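Local coordinates for geranylgeranyl pyrophosphate synthase (Corynebacterium glutamicum, PDB 3LK5) that probably makes geranylgeranyl pyrophosphate for isoprenoid biosynthesis, joining isopentenyl pyrophosphate to an allylic pyrophosphate with the help of magnesium, at the interface of chains A and B. Coordinates in Å, arbitrary orientation; residue numbers count along the deposited sequence, not the author numbering. Chains: chain A/B, Geranylgeranyl pyrophosphate synthase.

Contact 1: the interface of chains A and B. Residues chain A 40, 43, 47, 150, 153-154, 157; chain B 185, 188-189, 192.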
# COMPACT_ATOMS: atom_id res chain seq x y z
N ILE A 40 16.75 -5.86 -3.83
CA ILE A 40 16.83 -4.98 -2.68
C ILE A 40 18.31 -4.57 -2.43
O ILE A 40 18.61 -3.39 -2.14
CB ILE A 40 16.19 -5.66 -1.43
CG1 ILE A 40 14.64 -5.80 -1.60
CG2 ILE A 40 16.49 -4.89 -0.13
CD1 ILE A 40 13.92 -4.43 -1.78
N ILE A 43 19.82 -1.81 -4.45
CA ILE A 43 19.40 -0.47 -3.97
C ILE A 43 20.28 0.01 -2.81
O ILE A 43 20.78 1.15 -2.83
CB ILE A 43 17.89 -0.38 -3.56
CG1 ILE A 43 16.98 -0.77 -4.72
CG2 ILE A 43 17.57 1.06 -3.05
CD1 ILE A 43 15.52 -0.89 -4.34
N VAL A 47 18.42 -0.75 2.95
CA VAL A 47 17.15 -1.29 2.44
C VAL A 47 17.10 -2.80 2.72
O VAL A 47 16.07 -3.33 3.13
CB VAL A 47 16.96 -1.02 0.94
CG1 VAL A 47 15.52 -1.36 0.48
CG2 VAL A 47 17.21 0.47 0.62
N LEU A 150 6.89 2.63 5.51
CA LEU A 150 7.41 2.20 4.20
C LEU A 150 7.51 0.66 4.15
O LEU A 150 7.27 0.06 3.09
CB LEU A 150 8.76 2.85 3.88
CG LEU A 150 8.72 4.36 3.75
CD1 LEU A 150 10.13 4.90 3.67
CD2 LEU A 150 7.94 4.72 2.46
N ASP A 153 4.21 -0.50 3.34
CA ASP A 153 3.91 -0.26 1.92
C ASP A 153 4.59 -1.32 1.04
O ASP A 153 4.00 -1.79 0.07
CB ASP A 153 4.37 1.13 1.48
CG ASP A 153 3.57 2.27 2.13
OD1 ASP A 153 2.50 2.02 2.71
OD2 ASP A 153 4.02 3.45 1.99
N MSE A 154 5.83 -1.68 1.39
CA MSE A 154 6.52 -2.76 0.68
C MSE A 154 5.73 -4.07 0.75
O MSE A 154 5.60 -4.77 -0.26
CB MSE A 154 7.95 -2.95 1.20
CG MSE A 154 8.78 -3.87 0.31
SE MSE A 154 9.33 -3.01 -1.36
CE MSE A 154 10.85 -2.00 -0.62
N VAL A 157 2.70 -3.85 -1.70
CA VAL A 157 3.08 -4.06 -3.10
C VAL A 157 3.52 -5.51 -3.36
O VAL A 157 3.20 -6.07 -4.40
CB VAL A 157 4.10 -2.99 -3.70
CG1 VAL A 157 3.54 -1.56 -3.56
CG2 VAL A 157 5.43 -3.09 -3.14
N THR B 185 8.84 -1.63 -6.27
CA THR B 185 9.89 -2.01 -5.31
C THR B 185 10.97 -0.91 -5.28
O THR B 185 11.49 -0.56 -4.20
CB THR B 185 10.46 -3.38 -5.66
OG1 THR B 185 9.45 -4.36 -5.33
CG2 THR B 185 11.74 -3.68 -4.82
N ILE B 188 9.79 2.47 -3.26
CA ILE B 188 9.78 2.25 -1.82
C ILE B 188 11.21 1.98 -1.32
O ILE B 188 11.62 2.51 -0.24
CB ILE B 188 8.77 1.12 -1.42
CG1 ILE B 188 7.37 1.42 -1.99
CG2 ILE B 188 8.76 0.91 0.18
CD1 ILE B 188 6.35 0.32 -1.79
N GLY B 189 11.98 1.17 -2.05
CA GLY B 189 13.40 0.92 -1.68
C GLY B 189 14.20 2.24 -1.66
O GLY B 189 14.96 2.52 -0.69
N LEU B 192 13.22 4.19 1.44
CA LEU B 192 13.85 3.60 2.62
C LEU B 192 15.30 4.07 2.74
O LEU B 192 15.76 4.39 3.85
CB LEU B 192 13.80 2.06 2.59
CG LEU B 192 12.44 1.49 2.99
CD1 LEU B 192 12.28 0.02 2.53
CD2 LEU B 192 12.25 1.66 4.50
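B:Ile188 lies against A:Leu150 and A:Met154, presenting both of its branches to one helix of the other subunit. Its CG1 stands beside the backbone N (chi1 -54°), which leaves CG2 anti to that N and within 3.4 Å of the carbonyl O of A:Leu150. The longer branch is extended and drives CD1 against the backbone of A:Asp153 and, tip to tip, onto both methyls of A:Val157, with CG2 of A:Val157 at 3.8 Å from CD1. A beta-branched residue suits this place because a methyl and a longer ethyl branch leave CB in different directions, one to A:Leu150 and A:Met154, the other to A:Asp153 and A:Val157. A:Met154, modelled as selenomethionine, runs antiparallel to B:Ile188. Bends at chi2 (74°) and chi3 fold it over the partner helix, and its CE methyl ends 3.7 Å from the backbone N of B:Gly189. A flexible, unbranched chain can follow such a surface closely.

B:Leu192, one turn further on, slides past A:Leu150 in the opposite direction, its CD2 3.7 Å from CB of A:Leu150, while CD1 turns towards A:Met154 and A:Val47.

Around this centre A:Val47 and A:Ile43 close over B:Gly189, whose missing side chain lets them reach the helix backbone: CG1 of A:Val47 stands 3.8 Å from CA of B:Gly189. Beyond them A:Ile40 lays CD1 across B:Thr185 at 3.8 Å from CG2, using the threonine methyl. The patch is held by apolar packing and shape.

In the fold, helix 170-199 of chain B is wedged between helix 144-164 of chain A and the consecutive helices 21-43 and 45-59, within the all-helical body shared by polyprenyl synthases.

Contact 2: the interface of chains A and B. Residues chain A 156, 160, 177, 181, 184-185, 188; chain B 157, 160-161.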
# COMPACT_ATOMS: atom_id res chain seq x y z
N LEU A 156 2.57 -4.39 1.11
CA LEU A 156 1.35 -4.31 0.29
C LEU A 156 1.63 -4.47 -1.20
O LEU A 156 0.87 -5.18 -1.89
CB LEU A 156 0.57 -3.01 0.62
CG LEU A 156 -0.77 -2.79 -0.09
CD1 LEU A 156 -1.77 -3.97 0.18
CD2 LEU A 156 -1.37 -1.46 0.44
N GLU A 160 0.56 -7.88 -3.84
CA GLU A 160 0.04 -7.82 -5.20
C GLU A 160 0.97 -8.60 -6.12
O GLU A 160 0.49 -9.32 -6.98
CB GLU A 160 -0.06 -6.35 -5.73
CG GLU A 160 -0.69 -5.43 -4.69
CD GLU A 160 -2.25 -5.41 -4.66
OE1 GLU A 160 -2.85 -6.22 -5.50
OE2 GLU A 160 -2.82 -4.54 -3.83
N ARG A 177 -10.58 -11.20 -9.55
CA ARG A 177 -10.78 -9.74 -9.39
C ARG A 177 -11.83 -9.38 -8.34
O ARG A 177 -11.57 -8.57 -7.44
CB ARG A 177 -11.12 -9.06 -10.74
CG ARG A 177 -9.98 -9.01 -11.80
CD ARG A 177 -8.74 -8.33 -11.23
NE ARG A 177 -9.03 -6.99 -10.67
CZ ARG A 177 -8.32 -6.47 -9.67
NH1 ARG A 177 -7.33 -7.19 -9.12
NH2 ARG A 177 -8.63 -5.25 -9.20
N ARG A 181 -10.44 -7.36 -5.35
CA ARG A 181 -10.84 -5.93 -5.34
C ARG A 181 -11.71 -5.66 -4.08
O ARG A 181 -11.45 -4.71 -3.33
CB ARG A 181 -11.63 -5.58 -6.61
CG ARG A 181 -12.07 -4.08 -6.72
CD ARG A 181 -13.25 -3.94 -7.77
NE ARG A 181 -12.87 -4.61 -9.01
CZ ARG A 181 -13.53 -5.63 -9.54
NH1 ARG A 181 -14.68 -6.07 -8.99
NH2 ARG A 181 -13.08 -6.17 -10.62
N ARG A 184 -9.68 -5.78 -0.44
CA ARG A 184 -8.72 -4.70 -0.09
C ARG A 184 -9.45 -3.38 0.16
O ARG A 184 -9.09 -2.63 1.06
CB ARG A 184 -7.60 -4.58 -1.18
CG ARG A 184 -6.61 -5.76 -1.00
CD ARG A 184 -6.15 -6.36 -2.36
NE ARG A 184 -5.52 -5.36 -3.24
CZ ARG A 184 -6.11 -4.75 -4.27
NH1 ARG A 184 -7.40 -4.96 -4.57
NH2 ARG A 184 -5.37 -3.93 -5.05
N THR A 185 -10.49 -3.10 -0.61
CA THR A 185 -11.25 -1.87 -0.33
C THR A 185 -11.99 -2.03 1.01
O THR A 185 -12.06 -1.08 1.82
CB THR A 185 -12.18 -1.54 -1.49
OG1 THR A 185 -11.35 -1.08 -2.58
CG2 THR A 185 -13.17 -0.39 -1.10
N ILE A 188 -9.54 -1.76 4.30
CA ILE A 188 -9.12 -0.38 4.53
C ILE A 188 -10.35 0.48 4.90
O ILE A 188 -10.28 1.34 5.83
CB ILE A 188 -8.31 0.19 3.33
CG1 ILE A 188 -7.13 -0.74 2.98
CG2 ILE A 188 -7.85 1.71 3.62
CD1 ILE A 188 -6.36 -0.35 1.73
N VAL B 157 -3.86 0.52 -3.14
CA VAL B 157 -4.70 -0.58 -3.63
C VAL B 157 -5.50 -0.16 -4.87
O VAL B 157 -5.65 -0.95 -5.80
CB VAL B 157 -5.60 -1.30 -2.53
CG1 VAL B 157 -4.72 -1.84 -1.38
CG2 VAL B 157 -6.68 -0.47 -2.03
N GLU B 160 -3.42 -0.32 -8.08
CA GLU B 160 -3.36 -1.69 -8.60
C GLU B 160 -4.68 -2.02 -9.29
O GLU B 160 -4.66 -2.61 -10.35
CB GLU B 160 -3.12 -2.74 -7.48
CG GLU B 160 -2.01 -2.30 -6.53
CD GLU B 160 -0.56 -2.62 -6.99
OE1 GLU B 160 -0.43 -3.19 -8.16
OE2 GLU B 160 0.42 -2.32 -6.14
N ASP B 161 -5.81 -1.72 -8.64
CA ASP B 161 -7.14 -2.03 -9.25
C ASP B 161 -7.28 -1.31 -10.59
O ASP B 161 -7.85 -1.85 -11.53
CB ASP B 161 -8.27 -1.54 -8.35
CG ASP B 161 -8.42 -2.39 -7.07
OD1 ASP B 161 -7.93 -3.54 -7.00
OD2 ASP B 161 -9.00 -1.88 -6.11
O HOH W 1 -9.63 -2.73 -3.61
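A:Arg184 and B:Asp161 meet from helices 170-199 and 144-164, both with regular right-handed alpha-helical backbone, as expected in the all-helical polyprenyl synthase family. The two side chains reach tip to tip, with the guanidinium and carboxylate planes 74° apart. NH1 of A:Arg184 donates to the syn lone pair of OD1 of B:Asp161 at 2.9 Å; NH2 of the same guanidinium reaches that oxygen from above the carboxylate plane in a longer, more bent bond of 3.2 Å. A:Arg177 adds a third donor, its NH2 meeting OD1 of B:Asp161 at 2.9 Å from the opposite side of the carboxylate plane. One aspartate oxygen thus takes three N-H groups and completes a salt-bridge cluster. A short carboxylate suits the place, since it keeps this acceptor close to its own helix.

A:Glu160 fixes the arginine from within its own chain. Its OE2 lies at the guanidinium edge, 2.9 Å from NE of A:Arg184, and also accepts from NH2. Bends at chi2 and chi3 of A:Arg184 turn its flat head so that one face rests over CB of B:Val157. That branched residue also sends CG1 towards A:Leu156, 3.8 Å from CD2.

The second oxygen of B:Asp161, OD2, bonds a water at 2.7 Å, which also bonds the backbone O of A:Arg181 and the hydroxyl OG1 of A:Thr185. The aliphatic CG of A:Arg181 packs against the B:Asp161 carboxylate, 3.8 Å from OD2.

A:Glu160 and B:Glu160 stack their carboxylates nearly parallel, 21° apart, with their OE2 atoms 4.6 Å from each other. CG of each glutamate packs against the other's carboxylate; if both are ionised they would repel, and the arginine bound to each may offset this.

Contact 1 and contact 2 lie about 18 Å apart, measured between the centres of their C-alpha atoms, and draw on the same two helices, 144-164 and 170-199, with the chains exchanged. Val157, Thr185 and Ile188 serve in both: the A:Val157 and B:Ile188 pair of contact 1 returns in contact 2 as its twin, B:Val157 with A:Ile188. Apolar packing therefore passes directly into the charged cluster along one two-fold seam, consistent with a stable homodimer, the usual state in this family. Helix 170-199 also bears Asp194, which binds magnesium, though no metal is bound here, so the seam may help to support the active site.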